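Local coordinates for sensor protein QseC (Escherichia coli, PDB 3JZ3) that acts as an ATP-dependent sensor histidine kinase that activates the flagellar regulon and may phosphorylate its partner regulator QseB, at residues R111-L121 against V187-M196; A129-V139 against F148-G156. All blocks are in the same frame, centred on the assembly; numbering follows the deposited sequence.

In the fold
Interaction 1 is largely buried: it packs the start of helix 115-131, with the end of strand 110-113, against helix 186-193 and the turn after it. Interaction 2 is partly exposed and joins the other end of helix 115-131 to the open end of the hairpin 138-143/147-151. The chemistry follows the place. Deep in the domain, leucines and an isoleucine interlock beside a histidine bonded at both ring nitrogens; near the surface, polar side chains bond mainly within their own segment, and the segments meet through apolar packing and CA-H...O contacts. The two regions, 22 Å apart between centres, touch where Leu121 CD2 packs on Phe148 CZ at 4.0 Å.

Interaction 1. Residues R111-L121 against V187-M196; sequences RTGQPLLLSLL and VQRIAKLHGM
A chi1 of -72° places the His194 ring anti to its own carbonyl carbon, and a chi2 of 84° turns it so that one nitrogen looks back at its helix and the other at Gln114. His194 ND1 donates to Ile190 O almost straight (2.7 Å, 172°), which leaves NE2 to accept from Gln114 N at 3.2 Å, in the ring plane. Held flat by these two bonds, the ring takes Leu118 CD2 over the centre of one face, 3.5 Å from the centroid, in a CH-pi contact. Its edge meets glycine backbone: His194 CD2 lies directly against the bare CA of Gly113, at 3.3 Å. Further along, Ile190 is a knob among Leu117, Leu118, Leu120 and Leu121, and its CG2 meets Leu121 CD1 at 3.5 Å. Arg111, bent at chi2 and chi3, brings NH2 edge-on to His194 O (3.1 Å), while its CG rests 3.9 Å from CE of Met196, present as selenomethionine. Gln114 caps helix 115-131 by accepting from Leu116 N through OE1. Leu67 also packs on His194, and Leu54 of the second subunit reaches Leu117. Helix 186-193 ends in a Schellman motif with Gly195 at positive phi, and this end is pinned to the start of helix 115-131 within the helical layer of the Bergerat ATP-binding fold of histidine kinases.

Interaction 2. Residues A129-V139 against F148-G156; sequences AVRYSPQGSVV and FIVRDNGPG
Asp152 leaves the end of strand 147-151 and reaches in beside the last turn of helix 115-131. Its CB faces two oxygens that are themselves bonded, Ser133 OG just past the helix and Ala129 O in its last turn, each 3.5 Å away. Its CG stays alongside the same carbonyl. At the tip the two oxygens part: OD1 lies against the backbone of Ala129, 3.6 Å from its CA, while OD2 turns back to its own loop and accepts from Gly154 N at 2.9 Å through its anti lone pair, closing an Asx turn. A weak bond from Phe208 N also reaches OD2. Chi1 of 61°, which tucks CG between the backbone N and carbonyl carbon, makes this inward curl possible. Ser133 OG donates to Ala129 O (2.6 Å), so the serine ties back to the last turn on the side where Asp152 packs.

Around this side chain the segments meet mostly by close packing. With no side chain on Gly154, its CA comes right up to Tyr132 O in a CH...O contact of 3.1 Å, and Pro155 CD lies near the same oxygen. Deeper in, Val150 CG1 packs on Ala129 CB at 3.7 Å. At the strand ends Val139 CA approaches Arg151 O, again as a CH...O contact. Arg151 NH1 donates to Asn153 OD1 in its guanidinium plane but from above the amide plane.

Residues 152-156 (DNGPG) match the G1 box (DxGxG) of GHKL ATPases, which in relatives lines the adenine pocket, so this corner probably borders the ATP site. The loop runs on from strand 147-151 against the C-terminal end of helix 115-131, where Val130 packs on Ile89 of helix 78-95; strand 99-104 bonds to Val139, and strand 208-213 pairs beside strand 147-151.

Interaction 1. Residues R111-L121 against V187-M196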
# COMPACT_ATOMS: atom_id res chain seq x y z
N ARG B 111 1.35 -12.85 17.61
CA ARG B 111 -0.08 -12.56 17.68
C ARG B 111 -0.76 -12.98 16.38
O ARG B 111 -0.16 -12.93 15.31
CB ARG B 111 -0.33 -11.08 17.94
CG ARG B 111 -0.13 -10.64 19.39
CD ARG B 111 -1.15 -11.27 20.33
NE ARG B 111 -2.50 -10.74 20.14
CZ ARG B 111 -3.54 -11.02 20.93
NH1 ARG B 111 -3.39 -11.83 21.96
NH2 ARG B 111 -4.72 -10.48 20.68
N THR B 112 -2.01 -13.40 16.50
CA THR B 112 -2.82 -13.73 15.35
C THR B 112 -3.29 -12.43 14.71
O THR B 112 -3.90 -11.59 15.37
CB THR B 112 -4.02 -14.62 15.73
OG1 THR B 112 -3.55 -15.77 16.45
CG2 THR B 112 -4.78 -15.10 14.49
N GLY B 113 -2.98 -12.25 13.44
CA GLY B 113 -3.37 -11.04 12.75
C GLY B 113 -3.13 -11.02 11.26
O GLY B 113 -2.53 -11.93 10.69
N GLN B 114 -3.63 -9.96 10.63
CA GLN B 114 -3.38 -9.68 9.23
C GLN B 114 -2.16 -8.75 9.15
O GLN B 114 -2.19 -7.63 9.69
CB GLN B 114 -4.67 -9.12 8.59
CG GLN B 114 -4.52 -8.18 7.39
CD GLN B 114 -3.72 -8.74 6.24
OE1 GLN B 114 -2.59 -8.32 6.02
NE2 GLN B 114 -4.29 -9.68 5.51
N PRO B 115 -1.07 -9.22 8.52
CA PRO B 115 0.25 -8.57 8.49
C PRO B 115 0.24 -7.13 7.96
O PRO B 115 0.87 -6.26 8.55
CB PRO B 115 1.07 -9.46 7.55
CG PRO B 115 0.40 -10.77 7.56
CD PRO B 115 -1.06 -10.49 7.76
N LEU B 116 -0.46 -6.90 6.85
CA LEU B 116 -0.52 -5.57 6.25
C LEU B 116 -1.23 -4.57 7.14
O LEU B 116 -0.79 -3.43 7.28
CB LEU B 116 -1.18 -5.63 4.88
CG LEU B 116 -0.29 -5.84 3.65
CD1 LEU B 116 0.67 -7.02 3.76
CD2 LEU B 116 -1.18 -5.99 2.43
N LEU B 117 -2.33 -5.00 7.75
CA LEU B 117 -3.07 -4.17 8.68
C LEU B 117 -2.24 -3.83 9.91
O LEU B 117 -2.24 -2.68 10.36
CB LEU B 117 -4.40 -4.82 9.07
CG LEU B 117 -5.47 -4.97 7.97
CD1 LEU B 117 -6.77 -5.47 8.57
CD2 LEU B 117 -5.71 -3.67 7.19
N LEU B 118 -1.52 -4.80 10.45
CA LEU B 118 -0.68 -4.55 11.63
C LEU B 118 0.49 -3.64 11.29
O LEU B 118 0.92 -2.83 12.12
CB LEU B 118 -0.19 -5.84 12.28
CG LEU B 118 -1.21 -6.60 13.12
CD1 LEU B 118 -0.54 -7.77 13.83
CD2 LEU B 118 -1.90 -5.68 14.14
N SER B 119 0.98 -3.78 10.07
CA SER B 119 2.04 -2.93 9.56
C SER B 119 1.56 -1.48 9.44
O SER B 119 2.29 -0.56 9.80
CB SER B 119 2.53 -3.46 8.20
OG SER B 119 3.48 -2.59 7.63
N LEU B 120 0.33 -1.30 8.97
CA LEU B 120 -0.30 0.02 8.87
C LEU B 120 -0.49 0.67 10.23
O LEU B 120 -0.18 1.84 10.41
CB LEU B 120 -1.66 -0.08 8.17
CG LEU B 120 -1.71 -0.11 6.64
CD1 LEU B 120 -3.14 -0.35 6.19
CD2 LEU B 120 -1.17 1.19 6.05
N LEU B 121 -1.02 -0.10 11.18
CA LEU B 121 -1.18 0.36 12.56
C LEU B 121 0.14 0.89 13.12
O LEU B 121 0.21 2.04 13.57
CB LEU B 121 -1.70 -0.78 13.45
CG LEU B 121 -2.11 -0.47 14.89
CD1 LEU B 121 -2.98 -1.57 15.44
CD2 LEU B 121 -0.90 -0.24 15.79
N VAL B 187 -5.94 3.19 13.77
CA VAL B 187 -5.16 2.53 14.80
C VAL B 187 -6.11 1.85 15.79
O VAL B 187 -5.96 0.67 16.09
CB VAL B 187 -4.22 3.52 15.53
CG1 VAL B 187 -3.54 2.86 16.72
CG2 VAL B 187 -3.19 4.09 14.56
N GLN B 188 -7.11 2.60 16.26
CA GLN B 188 -8.13 2.05 17.15
C GLN B 188 -8.94 0.92 16.49
O GLN B 188 -9.26 -0.07 17.14
CB GLN B 188 -9.06 3.15 17.66
N ARG B 189 -9.24 1.09 15.21
CA ARG B 189 -10.07 0.13 14.47
C ARG B 189 -9.33 -1.18 14.20
O ARG B 189 -9.87 -2.27 14.42
CB ARG B 189 -10.57 0.76 13.17
CG ARG B 189 -11.57 -0.08 12.39
CD ARG B 189 -12.19 0.71 11.23
NE ARG B 189 -13.31 1.55 11.66
CZ ARG B 189 -13.23 2.86 11.91
NH1 ARG B 189 -12.08 3.51 11.77
NH2 ARG B 189 -14.31 3.52 12.30
N ILE B 190 -8.10 -1.08 13.70
CA ILE B 190 -7.26 -2.24 13.44
C ILE B 190 -6.96 -2.99 14.75
O ILE B 190 -7.08 -4.22 14.80
CB ILE B 190 -5.95 -1.85 12.72
CG1 ILE B 190 -6.23 -1.53 11.25
CG2 ILE B 190 -4.89 -2.94 12.85
CD1 ILE B 190 -5.10 -0.78 10.56
N ALA B 191 -6.60 -2.24 15.78
CA ALA B 191 -6.35 -2.81 17.10
C ALA B 191 -7.54 -3.63 17.59
O ALA B 191 -7.38 -4.79 17.97
CB ALA B 191 -6.02 -1.71 18.11
N LYS B 192 -8.73 -3.03 17.55
CA LYS B 192 -9.97 -3.67 18.01
C LYS B 192 -10.26 -4.94 17.23
O LYS B 192 -10.71 -5.93 17.81
CB LYS B 192 -11.15 -2.70 17.90
N LEU B 193 -10.00 -4.91 15.93
CA LEU B 193 -10.15 -6.09 15.08
C LEU B 193 -9.23 -7.23 15.52
O LEU B 193 -9.59 -8.40 15.41
CB LEU B 193 -9.90 -5.70 13.62
CG LEU B 193 -9.98 -6.75 12.50
CD1 LEU B 193 -11.40 -7.24 12.30
CD2 LEU B 193 -9.43 -6.18 11.21
N HIS B 194 -8.04 -6.88 16.01
CA HIS B 194 -7.04 -7.85 16.46
C HIS B 194 -7.16 -8.21 17.94
O HIS B 194 -6.29 -8.90 18.49
CB HIS B 194 -5.64 -7.32 16.18
CG HIS B 194 -5.28 -7.31 14.73
ND1 HIS B 194 -5.64 -6.28 13.88
CD2 HIS B 194 -4.60 -8.20 13.97
CE1 HIS B 194 -5.19 -6.54 12.67
NE2 HIS B 194 -4.56 -7.70 12.70
N GLY B 195 -8.22 -7.74 18.59
CA GLY B 195 -8.41 -7.97 20.03
C GLY B 195 -7.41 -7.21 20.87
O GLY B 195 -7.01 -7.66 21.95
N MSE B 196 -7.00 -6.04 20.38
CA MSE B 196 -6.01 -5.21 21.06
C MSE B 196 -6.65 -3.92 21.53
O MSE B 196 -7.64 -3.46 20.95
CB MSE B 196 -4.83 -4.90 20.13
CG MSE B 196 -4.02 -6.10 19.68
SE MSE B 196 -2.67 -5.64 18.33
CE MSE B 196 -1.94 -7.42 18.01

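Interaction 2. Residues A129-V139 against F148-G156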
# COMPACT_ATOMS: atom_id res chain seq x y z
N ALA B 129 4.77 9.83 15.65
CA ALA B 129 5.79 10.09 16.66
C ALA B 129 7.00 10.84 16.09
O ALA B 129 7.57 11.69 16.77
CB ALA B 129 6.24 8.79 17.32
N VAL B 130 7.36 10.54 14.84
CA VAL B 130 8.46 11.23 14.17
C VAL B 130 8.05 12.66 13.78
O VAL B 130 8.90 13.56 13.67
CB VAL B 130 8.94 10.44 12.92
CG1 VAL B 130 9.94 11.25 12.09
CG2 VAL B 130 9.56 9.12 13.33
N ARG B 131 6.69 12.85 13.58
CA ARG B 131 6.22 14.13 13.01
C ARG B 131 6.22 15.24 14.06
O ARG B 131 6.65 16.37 13.78
CB ARG B 131 4.81 13.94 12.41
CG ARG B 131 4.10 15.20 11.97
CD ARG B 131 2.67 14.87 11.59
NE ARG B 131 1.99 16.02 10.98
CZ ARG B 131 2.04 16.31 9.68
NH1 ARG B 131 2.74 15.54 8.84
NH2 ARG B 131 1.39 17.37 9.22
N TYR B 132 5.77 14.92 15.27
CA TYR B 132 5.72 15.89 16.36
C TYR B 132 6.96 15.84 17.24
O TYR B 132 6.99 16.41 18.34
CB TYR B 132 4.43 15.71 17.17
CG TYR B 132 3.19 16.04 16.39
CD1 TYR B 132 2.71 17.35 16.32
CD2 TYR B 132 2.48 15.05 15.70
CE1 TYR B 132 1.57 17.67 15.59
CE2 TYR B 132 1.34 15.36 14.97
CZ TYR B 132 0.89 16.67 14.92
OH TYR B 132 -0.24 16.98 14.20
N SER B 133 8.00 15.15 16.75
CA SER B 133 9.29 15.13 17.41
C SER B 133 10.11 16.34 17.00
O SER B 133 10.30 16.57 15.80
CB SER B 133 10.06 13.85 17.07
OG SER B 133 9.67 12.77 17.90
N PRO B 134 10.59 17.12 17.98
CA PRO B 134 11.52 18.21 17.69
C PRO B 134 12.88 17.67 17.27
O PRO B 134 13.24 16.56 17.66
CB PRO B 134 11.63 18.95 19.03
CG PRO B 134 11.30 17.93 20.05
CD PRO B 134 10.28 17.04 19.42
N GLN B 135 13.61 18.44 16.47
CA GLN B 135 14.95 18.05 16.03
C GLN B 135 15.87 17.80 17.23
O GLN B 135 15.86 18.56 18.20
CB GLN B 135 15.55 19.12 15.11
N GLY B 136 16.64 16.71 17.15
CA GLY B 136 17.57 16.34 18.21
C GLY B 136 16.99 15.44 19.29
O GLY B 136 17.70 15.06 20.23
N SER B 137 15.71 15.09 19.17
CA SER B 137 15.05 14.24 20.16
C SER B 137 15.01 12.77 19.73
O SER B 137 15.41 12.42 18.62
CB SER B 137 13.64 14.76 20.48
OG SER B 137 12.80 14.67 19.35
N VAL B 138 14.52 11.92 20.63
CA VAL B 138 14.51 10.47 20.42
C VAL B 138 13.08 9.92 20.42
O VAL B 138 12.27 10.29 21.28
CB VAL B 138 15.34 9.73 21.50
CG1 VAL B 138 15.47 8.25 21.17
CG2 VAL B 138 16.72 10.36 21.66
N VAL B 139 12.79 9.06 19.45
CA VAL B 139 11.55 8.28 19.44
C VAL B 139 11.83 6.89 20.01
O VAL B 139 12.70 6.17 19.53
CB VAL B 139 10.95 8.16 18.02
CG1 VAL B 139 9.72 7.25 18.03
CG2 VAL B 139 10.60 9.54 17.47
N PHE B 148 3.18 -3.14 23.12
CA PHE B 148 4.29 -2.33 22.63
C PHE B 148 3.97 -0.85 22.80
O PHE B 148 2.80 -0.46 22.87
CB PHE B 148 4.76 -2.70 21.21
CG PHE B 148 3.77 -2.38 20.12
CD1 PHE B 148 3.77 -1.13 19.50
CD2 PHE B 148 2.87 -3.35 19.68
CE1 PHE B 148 2.87 -0.84 18.47
CE2 PHE B 148 1.97 -3.07 18.64
CZ PHE B 148 1.96 -1.81 18.05
N ILE B 149 5.01 -0.03 22.91
CA ILE B 149 4.86 1.40 23.17
C ILE B 149 5.65 2.21 22.15
O ILE B 149 6.81 1.91 21.87
CB ILE B 149 5.33 1.79 24.60
CG1 ILE B 149 4.52 1.06 25.67
CG2 ILE B 149 5.24 3.31 24.80
CD1 ILE B 149 5.20 0.99 27.05
N VAL B 150 4.99 3.22 21.59
CA VAL B 150 5.66 4.23 20.77
C VAL B 150 5.56 5.55 21.53
O VAL B 150 4.47 5.96 21.94
CB VAL B 150 5.03 4.33 19.36
CG1 VAL B 150 5.82 5.29 18.48
CG2 VAL B 150 4.95 2.95 18.71
N ARG B 151 6.70 6.20 21.72
CA ARG B 151 6.81 7.35 22.62
C ARG B 151 7.75 8.41 22.05
O ARG B 151 8.87 8.10 21.64
CB ARG B 151 7.32 6.86 23.98
CG ARG B 151 7.55 7.94 25.01
CD ARG B 151 8.70 7.55 25.93
NE ARG B 151 8.84 8.47 27.07
CZ ARG B 151 9.42 9.66 27.02
NH1 ARG B 151 9.93 10.12 25.88
NH2 ARG B 151 9.49 10.41 28.11
N ASP B 152 7.29 9.66 22.04
CA ASP B 152 8.09 10.79 21.56
C ASP B 152 8.25 11.87 22.63
O ASP B 152 7.69 11.77 23.72
CB ASP B 152 7.50 11.37 20.27
CG ASP B 152 6.09 11.91 20.46
OD1 ASP B 152 5.13 11.25 20.00
OD2 ASP B 152 5.93 12.99 21.06
N ASN B 153 9.03 12.91 22.30
CA ASN B 153 9.26 14.05 23.20
C ASN B 153 8.56 15.33 22.75
O ASN B 153 8.98 16.43 23.11
CB ASN B 153 10.76 14.30 23.36
CG ASN B 153 11.45 13.23 24.17
OD1 ASN B 153 11.09 12.99 25.33
ND2 ASN B 153 12.45 12.59 23.58
N GLY B 154 7.51 15.19 21.96
CA GLY B 154 6.77 16.33 21.43
C GLY B 154 5.67 16.83 22.35
O GLY B 154 5.58 16.40 23.50
N PRO B 155 4.82 17.75 21.84
CA PRO B 155 3.70 18.34 22.59
C PRO B 155 2.67 17.32 23.07
O PRO B 155 2.54 16.25 22.48
CB PRO B 155 3.06 19.29 21.57
CG PRO B 155 4.14 19.57 20.57
CD PRO B 155 4.90 18.29 20.47
N GLY B 156 1.95 17.67 24.13
CA GLY B 156 0.92 16.80 24.70
C GLY B 156 -0.48 17.35 24.48
O GLY B 156 -1.47 16.67 24.77